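Side-chain contacts in hydrazine synthase subunit alpha (Candidatus Kuenenia stuttgartiensis, PDB 5C2V), which forms part of the hydrazine synthase complex and catalyses condensation of hydroxylamine with ammonia to give hydrazine, using a c-type heme: residues 31-36 with 82-87; 58-63 with 67-72; 452-457 with 537-542; 459-464 with 603-608. All blocks are in the same frame, centred on the assembly; numbering follows the deposited sequence.

Contact 1 of 4, residues 31-36 with 82-87; sequences QILFTQ and PCTYWD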
# COMPACT_ATOMS: atom_id res chain seq x y z
N GLN D 31 26.48 33.45 18.46
CA GLN D 31 27.26 32.22 18.62
C GLN D 31 26.38 30.97 18.51
O GLN D 31 25.21 30.99 18.87
CB GLN D 31 27.99 32.21 19.97
CG GLN D 31 29.17 33.17 20.06
CD GLN D 31 29.95 33.04 21.36
OE1 GLN D 31 29.60 32.24 22.23
NE2 GLN D 31 31.01 33.83 21.50
N ILE D 32 26.96 29.88 18.01
CA ILE D 32 26.23 28.63 17.86
C ILE D 32 27.04 27.41 18.33
O ILE D 32 28.26 27.39 18.23
CB ILE D 32 25.79 28.39 16.40
CG1 ILE D 32 27.00 28.26 15.48
CG2 ILE D 32 24.87 29.51 15.92
CD1 ILE D 32 26.65 27.93 14.05
N LEU D 33 26.34 26.41 18.85
CA LEU D 33 26.95 25.14 19.22
C LEU D 33 26.58 24.07 18.21
O LEU D 33 25.42 24.00 17.78
CB LEU D 33 26.52 24.71 20.62
CG LEU D 33 27.03 25.49 21.83
CD1 LEU D 33 26.22 25.12 23.07
CD2 LEU D 33 28.50 25.20 22.06
N PHE D 34 27.53 23.23 17.82
CA PHE D 34 27.19 22.11 16.94
C PHE D 34 28.16 20.94 17.04
O PHE D 34 29.27 21.06 17.56
CB PHE D 34 27.10 22.59 15.48
CG PHE D 34 28.38 23.14 14.92
CD1 PHE D 34 29.27 22.32 14.25
CD2 PHE D 34 28.68 24.49 15.06
CE1 PHE D 34 30.45 22.83 13.73
CE2 PHE D 34 29.86 25.00 14.54
CZ PHE D 34 30.74 24.17 13.87
N THR D 35 27.70 19.79 16.55
CA THR D 35 28.47 18.55 16.61
C THR D 35 29.23 18.29 15.31
O THR D 35 28.69 18.41 14.21
CB THR D 35 27.55 17.34 16.89
OG1 THR D 35 26.78 17.59 18.07
CG2 THR D 35 28.36 16.07 17.07
N GLN D 36 30.50 17.93 15.46
CA GLN D 36 31.33 17.51 14.34
C GLN D 36 31.66 16.03 14.47
O GLN D 36 32.20 15.59 15.49
CB GLN D 36 32.62 18.33 14.27
CG GLN D 36 32.41 19.78 13.89
CD GLN D 36 33.71 20.55 13.78
OE1 GLN D 36 34.68 20.23 14.47
NE2 GLN D 36 33.74 21.55 12.91
N PRO D 82 23.86 18.33 21.39
CA PRO D 82 23.83 19.55 22.21
C PRO D 82 22.41 20.06 22.48
O PRO D 82 21.59 20.06 21.57
CB PRO D 82 24.61 20.57 21.36
CG PRO D 82 25.23 19.78 20.23
CD PRO D 82 24.33 18.61 20.03
N CYS D 83 22.14 20.47 23.71
CA CYS D 83 20.90 21.18 24.02
C CYS D 83 21.18 22.32 25.00
O CYS D 83 21.65 22.09 26.11
CB CYS D 83 19.85 20.23 24.60
SG CYS D 83 18.21 20.95 24.78
N THR D 84 20.86 23.55 24.59
CA THR D 84 21.17 24.72 25.41
C THR D 84 20.17 24.91 26.55
O THR D 84 19.00 24.54 26.43
CB THR D 84 21.22 26.01 24.57
OG1 THR D 84 19.91 26.33 24.09
CG2 THR D 84 22.17 25.85 23.39
N TYR D 85 20.64 25.50 27.65
CA TYR D 85 19.78 25.82 28.78
C TYR D 85 18.93 27.04 28.44
O TYR D 85 19.05 27.61 27.35
CB TYR D 85 20.61 26.06 30.04
CG TYR D 85 19.84 25.96 31.35
CD1 TYR D 85 19.29 24.75 31.76
CD2 TYR D 85 19.69 27.06 32.17
CE1 TYR D 85 18.60 24.65 32.95
CE2 TYR D 85 19.00 26.98 33.37
CZ TYR D 85 18.46 25.77 33.75
OH TYR D 85 17.77 25.68 34.94
N TRP D 86 18.09 27.46 29.38
CA TRP D 86 17.15 28.55 29.13
C TRP D 86 17.86 29.89 28.94
O TRP D 86 17.48 30.67 28.07
CB TRP D 86 16.15 28.64 30.28
CG TRP D 86 15.53 27.32 30.64
CD1 TRP D 86 15.81 26.56 31.73
CD2 TRP D 86 14.55 26.60 29.89
NE1 TRP D 86 15.06 25.41 31.72
CE2 TRP D 86 14.27 25.42 30.60
CE3 TRP D 86 13.87 26.85 28.69
CZ2 TRP D 86 13.34 24.48 30.15
CZ3 TRP D 86 12.95 25.92 28.25
CH2 TRP D 86 12.69 24.75 28.97
N ASP D 87 18.87 30.16 29.76
CA ASP D 87 19.59 31.43 29.69
C ASP D 87 20.66 31.44 28.59
O ASP D 87 21.05 32.50 28.11
CB ASP D 87 20.25 31.74 31.03
CG ASP D 87 21.23 30.67 31.46
OD1 ASP D 87 21.14 29.54 30.96
OD2 ASP D 87 22.10 30.98 32.31
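Thr-35 and Pro-82 meet between two neighbouring blades of the six-bladed beta-propeller. Strand 31-37 lies in the sheet that also holds strand 381-387, from much later in the chain. This pairing of early and late strands is consistent with the Velcro closure of a propeller ring. Strand 76-84 opens the next sheet. Segments 31-36 and 82-84 run nearly antiparallel, at 159°, with their axes 7.6 Å apart at closest approach. No hydrogen bond joins the two segments, so they face each other across sheets and are not partners within one.

The apolar part is centred on Leu-33. It points at the second segment, and Leu-33 CD1 lies 4.1 Å from Thr-84 CG2. The two side chains meet at a slant, methyl to methyl. The pyrrolidine ring of Pro-82 faces the backbone of the first strand, but Pro-82 CG comes only within 4.5 Å of Phe-34 C, a loose contact. The Phe-34 side chain leaves the strand away from segment 82-87, and the residue packs on Val-60 and Phe-62 of the adjacent strand.

Polar groups at the interface find their partners outside it. Thr-84 OG1 makes a weak hydrogen bond with Lys-391 NZ. Thr-35 OG1 is hydrogen-bonded to Gln-384 OE1 on strand 381-387, and Pro-82 also touches Gln-384. Thr-35 has OG1 beside its own backbone N (chi1 -54°), which turns the hydroxyl toward the proline. Thr-35 OG1 lies 3.3 Å from Pro-82 CD and 3.4 Å from Pro-82 CG, a van der Waals contact along one side of the ring.

Contact 2 of 4, residues 58-63 with 67-72; sequences RIVLFD and KELKVL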
# COMPACT_ATOMS: atom_id res chain seq x y z
N ARG D 58 33.13 15.51 18.28
CA ARG D 58 33.33 16.57 19.26
C ARG D 58 32.24 17.63 19.16
O ARG D 58 31.69 17.88 18.09
CB ARG D 58 34.70 17.21 19.07
CG ARG D 58 34.87 17.92 17.74
CD ARG D 58 36.32 18.28 17.48
NE ARG D 58 36.46 19.20 16.36
CZ ARG D 58 37.63 19.58 15.85
NH1 ARG D 58 38.76 19.11 16.35
NH2 ARG D 58 37.66 20.42 14.82
N ILE D 59 31.91 18.24 20.30
CA ILE D 59 30.97 19.35 20.33
C ILE D 59 31.73 20.67 20.37
O ILE D 59 32.61 20.85 21.21
CB ILE D 59 30.02 19.26 21.53
CG1 ILE D 59 29.25 17.94 21.51
CG2 ILE D 59 29.06 20.44 21.55
CD1 ILE D 59 28.26 17.80 22.63
N VAL D 60 31.39 21.58 19.46
CA VAL D 60 32.15 22.81 19.33
C VAL D 60 31.29 24.07 19.35
O VAL D 60 30.10 24.05 19.02
CB VAL D 60 32.98 22.82 18.03
CG1 VAL D 60 34.05 21.74 18.07
CG2 VAL D 60 32.07 22.62 16.83
N LEU D 61 31.92 25.17 19.76
CA LEU D 61 31.29 26.49 19.79
C LEU D 61 31.91 27.40 18.74
O LEU D 61 33.13 27.49 18.62
CB LEU D 61 31.43 27.12 21.18
CG LEU D 61 30.92 28.55 21.36
CD1 LEU D 61 29.44 28.65 21.04
CD2 LEU D 61 31.20 29.03 22.78
N PHE D 62 31.05 28.08 17.98
CA PHE D 62 31.50 28.90 16.86
C PHE D 62 30.87 30.29 16.89
O PHE D 62 29.65 30.43 17.05
CB PHE D 62 31.16 28.20 15.53
CG PHE D 62 31.43 29.04 14.32
CD1 PHE D 62 32.72 29.18 13.83
CD2 PHE D 62 30.39 29.67 13.65
CE1 PHE D 62 32.97 29.95 12.71
CE2 PHE D 62 30.64 30.43 12.52
CZ PHE D 62 31.93 30.57 12.05
N ASP D 63 31.71 31.31 16.75
CA ASP D 63 31.24 32.69 16.73
C ASP D 63 30.96 33.14 15.30
O ASP D 63 31.81 33.01 14.42
CB ASP D 63 32.28 33.61 17.39
CG ASP D 63 31.79 35.04 17.53
OD1 ASP D 63 31.97 35.82 16.57
OD2 ASP D 63 31.23 35.38 18.59
N LYS D 67 34.43 34.58 13.63
CA LYS D 67 34.71 33.35 12.88
C LYS D 67 35.59 32.37 13.65
O LYS D 67 36.26 31.52 13.06
CB LYS D 67 35.36 33.68 11.53
CG LYS D 67 34.74 34.84 10.77
CD LYS D 67 33.39 34.48 10.17
CE LYS D 67 32.86 35.62 9.31
NZ LYS D 67 31.57 35.28 8.65
N GLU D 68 35.60 32.50 14.98
CA GLU D 68 36.42 31.66 15.84
C GLU D 68 35.73 30.34 16.18
O GLU D 68 34.50 30.29 16.30
CB GLU D 68 36.79 32.41 17.12
CG GLU D 68 38.27 32.32 17.48
CD GLU D 68 38.60 33.05 18.77
OE1 GLU D 68 37.78 33.87 19.22
OE2 GLU D 68 39.69 32.79 19.32
N LEU D 69 36.52 29.28 16.34
CA LEU D 69 35.98 27.97 16.71
C LEU D 69 36.71 27.39 17.92
O LEU D 69 37.93 27.49 18.02
CB LEU D 69 36.08 27.01 15.52
CG LEU D 69 35.47 25.62 15.71
CD1 LEU D 69 33.97 25.74 15.98
CD2 LEU D 69 35.73 24.75 14.50
N LYS D 70 35.95 26.79 18.84
CA LYS D 70 36.54 26.23 20.05
C LYS D 70 35.93 24.87 20.42
O LYS D 70 34.72 24.68 20.36
CB LYS D 70 36.36 27.20 21.22
CG LYS D 70 36.89 26.67 22.55
CD LYS D 70 36.66 27.68 23.67
CE LYS D 70 37.16 27.13 25.00
NZ LYS D 70 36.97 28.10 26.11
N VAL D 71 36.79 23.92 20.80
CA VAL D 71 36.36 22.59 21.20
C VAL D 71 36.18 22.49 22.72
O VAL D 71 37.15 22.59 23.47
CB VAL D 71 37.36 21.51 20.75
CG1 VAL D 71 36.93 20.14 21.25
CG2 VAL D 71 37.51 21.51 19.24
N LEU D 72 34.94 22.30 23.15
CA LEU D 72 34.61 22.19 24.57
C LEU D 72 34.82 20.79 25.14
O LEU D 72 35.17 20.63 26.31
CB LEU D 72 33.16 22.64 24.81
CG LEU D 72 32.86 24.14 24.81
CD1 LEU D 72 32.95 24.74 23.41
CD2 LEU D 72 31.51 24.43 25.43
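Lys-70 O takes the backbone N-H of Leu-61 at 2.9 Å in a nearly straight bond, 169° at the hydrogen. The CA-H of Val-60 also approaches this oxygen. Lys-70 N returns a bond to Leu-61 O, and Asp-63 N bonds to Glu-68 O. The bonds at the two ends, Leu-72 N to Ile-59 O and Lys-67 N to Asp-63 O, are weak. This is an antiparallel beta hairpin. Asp-63 OD1 accepts from the N of both Asn-65 and Thr-66 in the turn.

On one face, Leu-69 CD1 lies 3.7 Å from Val-60 CB and 3.8 Å from Phe-62 CB, at the phenyl edge. Val-71 CG2 touches Val-60 CG1 at 3.7 Å. Arg-58 CG sits between the backbone N and the carbonyl carbon (chi1 64°), and the extended chain brings the guanidinium across Val-71. Val-71 CG2 lies over one guanidinium face, 3.8 Å from Arg-58 NE. Arg-58 NE bonds to Gln-36 OE1, and NH1 weakly to bound trimethyl glycine. On the other face, Leu-72 CD1 meets Leu-61 CB at 3.6 Å.

Strand 58-63 pairs with 31-37, while 69-71 and 381-387 are the sheet's edge strands. Ile-59 and Leu-72 reach strand 90-97 of the next sheet.

Contact 3 of 4, residues 452-457 with 537-542; sequences KNVSHG and MSVQTA. With HEC (heme c), chain B.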
# COMPACT_ATOMS: atom_id res chain seq x y z
N LYS D 452 -15.87 -8.49 11.41
CA LYS D 452 -17.31 -8.51 11.19
C LYS D 452 -17.95 -7.30 11.86
O LYS D 452 -17.33 -6.66 12.70
CB LYS D 452 -17.94 -9.80 11.73
CG LYS D 452 -17.71 -10.02 13.22
CD LYS D 452 -18.34 -11.32 13.69
CE LYS D 452 -18.06 -11.56 15.17
NZ LYS D 452 -18.68 -12.82 15.65
N ASN D 453 -19.19 -7.00 11.48
CA ASN D 453 -19.92 -5.91 12.12
C ASN D 453 -20.28 -6.26 13.56
O ASN D 453 -20.74 -7.36 13.84
CB ASN D 453 -21.19 -5.59 11.33
CG ASN D 453 -20.90 -5.02 9.95
OD1 ASN D 453 -19.92 -4.29 9.77
ND2 ASN D 453 -21.74 -5.35 8.98
N VAL D 454 -20.05 -5.31 14.46
CA VAL D 454 -20.39 -5.51 15.86
C VAL D 454 -21.18 -4.34 16.41
O VAL D 454 -20.81 -3.18 16.23
CB VAL D 454 -19.13 -5.73 16.73
CG1 VAL D 454 -18.65 -7.17 16.62
CG2 VAL D 454 -18.03 -4.75 16.33
N SER D 455 -22.28 -4.64 17.08
CA SER D 455 -23.09 -3.63 17.74
C SER D 455 -23.00 -3.82 19.25
O SER D 455 -22.29 -4.70 19.73
CB SER D 455 -24.54 -3.70 17.28
OG SER D 455 -24.66 -3.38 15.90
N HIS D 456 -23.72 -2.98 20.00
CA HIS D 456 -23.73 -3.09 21.45
C HIS D 456 -24.28 -4.45 21.88
O HIS D 456 -25.36 -4.85 21.45
CB HIS D 456 -24.56 -1.96 22.07
CG HIS D 456 -23.94 -0.61 21.91
ND1 HIS D 456 -24.60 0.55 22.25
CD2 HIS D 456 -22.72 -0.23 21.44
CE1 HIS D 456 -23.81 1.59 22.00
NE2 HIS D 456 -22.67 1.14 21.51
N GLY D 457 -23.52 -5.15 22.71
CA GLY D 457 -23.91 -6.47 23.17
C GLY D 457 -23.19 -7.57 22.44
O GLY D 457 -23.07 -8.69 22.94
N MET D 537 -13.38 -14.75 20.78
CA MET D 537 -12.37 -14.52 19.76
C MET D 537 -12.23 -13.03 19.44
O MET D 537 -13.20 -12.28 19.53
CB MET D 537 -12.69 -15.31 18.50
CG MET D 537 -12.81 -16.81 18.72
SD MET D 537 -13.21 -17.72 17.23
CE MET D 537 -14.80 -17.01 16.81
N SER D 538 -11.03 -12.61 19.05
CA SER D 538 -10.77 -11.20 18.78
C SER D 538 -11.36 -10.75 17.45
O SER D 538 -10.99 -11.27 16.39
CB SER D 538 -9.27 -10.92 18.81
OG SER D 538 -8.99 -9.59 18.44
N VAL D 539 -12.26 -9.78 17.51
CA VAL D 539 -12.83 -9.17 16.31
C VAL D 539 -11.88 -8.11 15.77
O VAL D 539 -11.69 -7.99 14.56
CB VAL D 539 -14.21 -8.54 16.60
CG1 VAL D 539 -14.78 -7.90 15.34
CG2 VAL D 539 -15.16 -9.59 17.15
N GLN D 540 -11.29 -7.33 16.68
CA GLN D 540 -10.36 -6.28 16.31
C GLN D 540 -9.24 -6.18 17.33
O GLN D 540 -9.48 -6.27 18.54
CB GLN D 540 -11.09 -4.94 16.18
CG GLN D 540 -10.27 -3.81 15.57
CD GLN D 540 -11.10 -2.58 15.30
OE1 GLN D 540 -12.30 -2.55 15.56
NE2 GLN D 540 -10.46 -1.54 14.76
N THR D 541 -8.01 -6.01 16.85
CA THR D 541 -6.86 -5.92 17.73
C THR D 541 -6.25 -4.53 17.67
O THR D 541 -6.09 -3.96 16.59
CB THR D 541 -5.79 -6.97 17.36
OG1 THR D 541 -6.36 -8.28 17.40
CG2 THR D 541 -4.60 -6.91 18.31
N ALA D 542 -5.90 -3.98 18.83
CA ALA D 542 -5.23 -2.69 18.86
C ALA D 542 -3.74 -2.95 18.82
O ALA D 542 -3.16 -3.44 19.79
CB ALA D 542 -5.61 -1.91 20.10
FE HEC B . -6.35 2.31 20.44
CHA HEC B . -4.02 2.57 17.91
CHB HEC B . -4.48 4.45 22.36
CHC HEC B . -8.44 1.75 23.13
CHD HEC B . -8.10 -0.01 18.63
NA HEC B . -4.58 3.32 20.18
C1A HEC B . -3.78 3.29 19.06
C2A HEC B . -2.63 4.13 19.30
C3A HEC B . -2.75 4.65 20.53
C4A HEC B . -3.98 4.15 21.11
CMA HEC B . -1.75 5.61 21.21
CAA HEC B . -1.47 4.37 18.31
CBA HEC B . -1.68 5.69 17.57
CGA HEC B . -2.87 5.62 16.66
O1A HEC B . -3.73 6.54 16.71
O2A HEC B . -2.98 4.64 15.88
NB HEC B . -6.37 2.88 22.45
C1B HEC B . -5.65 3.97 22.90
C2B HEC B . -6.36 4.52 24.04
C3B HEC B . -7.44 3.78 24.26
C4B HEC B . -7.48 2.73 23.26
CMB HEC B . -5.92 5.75 24.86
CAB HEC B . -8.48 4.03 25.38
CBB HEC B . -8.43 2.86 26.40
NC HEC B . -8.01 1.13 20.80
C1C HEC B . -8.65 0.98 22.01
C2C HEC B . -9.65 -0.06 21.86
C3C HEC B . -9.49 -0.61 20.66
C4C HEC B . -8.50 0.17 19.94
CMC HEC B . -10.51 -0.65 23.00
CAC HEC B . -10.30 -1.79 20.09
CBC HEC B . -9.38 -3.01 19.89
ND HEC B . -6.09 1.41 18.56
C1D HEC B . -6.98 0.49 18.02
C2D HEC B . -6.54 0.14 16.69
C3D HEC B . -5.26 0.95 16.46
C4D HEC B . -5.06 1.71 17.68
CMD HEC B . -7.22 -0.85 15.71
CAD HEC B . -4.35 0.96 15.21
CBD HEC B . -3.70 -0.41 15.07
CGD HEC B . -2.84 -0.43 13.84
O1D HEC B . -2.39 -1.54 13.45
O2D HEC B . -2.61 0.65 13.23
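Val-539 packs against Lys-452 and Val-454 where strand 538-541, an outermost strand of the antiparallel middle-domain sheet, meets the loop before strand 461-467. The sheet borders the pocket of the pentacoordinated heme c.

The second segment enters at Met-537, whose N is hydrogen-bonded to Asp-533 OD1. The other oxygen of that carboxylate, OD2, makes a salt bridge with Lys-452 NZ. One aspartate therefore ties the two segments together. Next, Ser-538 OG and Thr-541 OG1 share a hydrogen bond of 3.1 Å, which spans the corner that the chain turns at Val-539. Ser-538 N is held by Asp-762 OD2.

Val-539 divides its two methyls. Val-539 CG1, anti to the backbone N (chi1 180°), lies 3.9 Å from Lys-452 O and 4.1 Å from Val-454 CG1. Val-539 CG2 touches Lys-452 CE at 4.0 Å. The lysine chain is extended beyond CG and crosses the valine at about a right angle. Its CE, and more loosely CG, touch the valine methyls, while NZ goes on to Asp-533. No hydrogen bond links the two segments directly.

Gln-540 heads to the heme. Gln-540 NE2 is hydrogen-bonded to His-448 O and also lies 3.4 Å from the heme methyl CMD. Thr-541 approaches the same methyl with its backbone, Thr-541 O to CMD 3.4 Å. Its OG1 has a further hydrogen bond to Ser-711 OG. The segment ends over the porphyrin face, where Ala-542 CB lies 3.5 Å from both C1D and CHD of the heme.

Contact 4 of 4, residues 459-464 with 603-608; sequences IKAVRI and GNYKGV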
# COMPACT_ATOMS: atom_id res chain seq x y z
N ILE D 459 -20.02 -7.42 21.67
CA ILE D 459 -18.72 -7.53 22.33
C ILE D 459 -18.93 -7.88 23.79
O ILE D 459 -19.38 -7.06 24.59
CB ILE D 459 -17.91 -6.22 22.21
CG1 ILE D 459 -17.68 -5.87 20.74
CG2 ILE D 459 -16.59 -6.35 22.95
CD1 ILE D 459 -16.93 -6.94 19.97
N LYS D 460 -18.60 -9.12 24.14
CA LYS D 460 -18.81 -9.63 25.49
C LYS D 460 -17.69 -9.24 26.45
O LYS D 460 -17.94 -8.88 27.60
CB LYS D 460 -18.96 -11.15 25.46
CG LYS D 460 -20.15 -11.62 24.65
CD LYS D 460 -21.43 -10.92 25.07
CE LYS D 460 -22.64 -11.50 24.37
NZ LYS D 460 -23.87 -10.71 24.63
N ALA D 461 -16.45 -9.33 25.97
CA ALA D 461 -15.29 -9.09 26.82
C ALA D 461 -14.11 -8.53 26.04
O ALA D 461 -14.20 -8.28 24.84
CB ALA D 461 -14.89 -10.37 27.54
N VAL D 462 -13.00 -8.34 26.74
CA VAL D 462 -11.76 -7.89 26.14
C VAL D 462 -10.58 -8.68 26.69
O VAL D 462 -10.53 -9.00 27.89
CB VAL D 462 -11.50 -6.38 26.36
CG1 VAL D 462 -12.49 -5.54 25.57
CG2 VAL D 462 -11.56 -6.04 27.85
N ARG D 463 -9.64 -9.01 25.81
CA ARG D 463 -8.40 -9.67 26.20
C ARG D 463 -7.28 -8.64 26.31
O ARG D 463 -7.06 -7.84 25.40
CB ARG D 463 -8.02 -10.76 25.20
CG ARG D 463 -6.69 -11.44 25.52
CD ARG D 463 -6.30 -12.46 24.47
NE ARG D 463 -7.22 -13.59 24.41
CZ ARG D 463 -8.08 -13.80 23.41
NH1 ARG D 463 -8.11 -12.97 22.38
NH2 ARG D 463 -8.88 -14.86 23.44
N ILE D 464 -6.57 -8.68 27.43
CA ILE D 464 -5.46 -7.77 27.67
C ILE D 464 -4.15 -8.54 27.69
O ILE D 464 -3.97 -9.49 28.48
CB ILE D 464 -5.63 -7.01 29.00
CG1 ILE D 464 -7.07 -6.50 29.14
CG2 ILE D 464 -4.64 -5.86 29.08
CD1 ILE D 464 -7.34 -5.79 30.45
N GLY D 603 -20.51 -23.39 24.14
CA GLY D 603 -19.19 -22.84 23.88
C GLY D 603 -19.22 -21.33 23.82
O GLY D 603 -18.20 -20.68 23.56
N ASN D 604 -20.40 -20.76 24.06
CA ASN D 604 -20.57 -19.31 24.09
C ASN D 604 -20.13 -18.71 25.42
O ASN D 604 -20.10 -19.41 26.44
CB ASN D 604 -22.03 -18.95 23.81
CG ASN D 604 -22.50 -19.43 22.46
OD1 ASN D 604 -21.72 -19.51 21.51
ND2 ASN D 604 -23.78 -19.77 22.36
N TYR D 605 -19.77 -17.43 25.41
CA TYR D 605 -19.25 -16.77 26.60
C TYR D 605 -20.28 -16.76 27.74
O TYR D 605 -21.36 -16.18 27.61
CB TYR D 605 -18.84 -15.34 26.23
CG TYR D 605 -18.62 -14.37 27.38
CD1 TYR D 605 -19.66 -13.57 27.85
CD2 TYR D 605 -17.37 -14.23 27.96
CE1 TYR D 605 -19.46 -12.68 28.88
CE2 TYR D 605 -17.16 -13.34 29.00
CZ TYR D 605 -18.21 -12.56 29.45
OH TYR D 605 -18.01 -11.67 30.48
N LYS D 606 -19.93 -17.40 28.85
CA LYS D 606 -20.70 -17.30 30.08
C LYS D 606 -20.25 -16.11 30.93
O LYS D 606 -21.08 -15.37 31.47
CB LYS D 606 -20.61 -18.59 30.89
CG LYS D 606 -21.43 -18.58 32.17
CD LYS D 606 -21.35 -19.92 32.88
CE LYS D 606 -21.88 -21.04 31.99
NZ LYS D 606 -21.79 -22.37 32.66
N GLY D 607 -18.94 -15.93 31.04
CA GLY D 607 -18.40 -14.88 31.89
C GLY D 607 -16.89 -14.93 32.11
O GLY D 607 -16.16 -15.55 31.34
N VAL D 608 -16.44 -14.27 33.17
CA VAL D 608 -15.01 -14.20 33.51
C VAL D 608 -14.72 -14.99 34.78
O VAL D 608 -15.58 -15.14 35.64
CB VAL D 608 -14.54 -12.75 33.69
CG1 VAL D 608 -14.52 -12.03 32.35
CG2 VAL D 608 -15.43 -12.02 34.69
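Tyr-605 has its ring filled on both faces, by Lys-460 on one and by its own strand on the other. Lys-460 CB stands over the first face in a CH-pi contact, 3.8 Å from the ring centroid and 24° off the ring normal. Lys-460 CB comes nearest to Tyr-605 CD1, at 3.5 Å. The opposite face lies against Gly-607 N, which is 3.6 Å above the plane and over the ring centre.

Gly-607 and Lys-606 both face Lys-598 and form a classic beta bulge. The bulge lies in strand 605-609, which pairs with 596-599 in a two-stranded antiparallel sheet. The tyrosine leaves this strand with CG anti to its backbone N (chi1 164°), and its ring reaches Lys-460 and Ala-461. There Ala-461 CB meets Tyr-605 CE2 at 4.0 Å, approaching obliquely. The Tyr-605 side chain also touches Tyr-510 of strand 503-510. The contact thus joins the small sheet to the middle-domain sheet that contains strand 461-467.

Lys-460 meets the ring with its CB and CG. Lys-460 CG lies 3.8 Å from Tyr-605 CD1, and then the chain bends at chi2 (-52°) so that its end leads off. Lys-460 NZ is hydrogen-bonded to Gly-457 O. The Lys-460 backbone is hydrogen-bonded to Val-511 and Leu-532.

No hydrogen bond crosses between the segments. The attraction is probably mostly dispersion between CH groups and the pi face. The contact is made by the aliphatic carbons, while the ammonium leads away to Gly-457 O, so it is a CH-pi contact rather than a cation-pi pair.

In the fold
The contacts form two pairs on opposite sides of the chain's centre. Contacts 1 and 2 lie within the propeller, with centres 10 Å apart. They share the sheet where strands 31-37 and 58-63 are neighbours, and contact 2 is nested inside the loop closed by contact 1. Contacts 3 and 4 follow later in the chain, with centres 11 Å apart. Both reach the sheet of strands 461-467 and 538-541, and their segments alternate in sequence. Val-454 of contact 3 packs on Ile-459 of contact 4. The pairs are 51 to 64 Å apart between centres and do not touch. Contact 3 borders the middle-domain heme, and contact 4 joins the same sheet to the small sheet of 596-599 and 605-609.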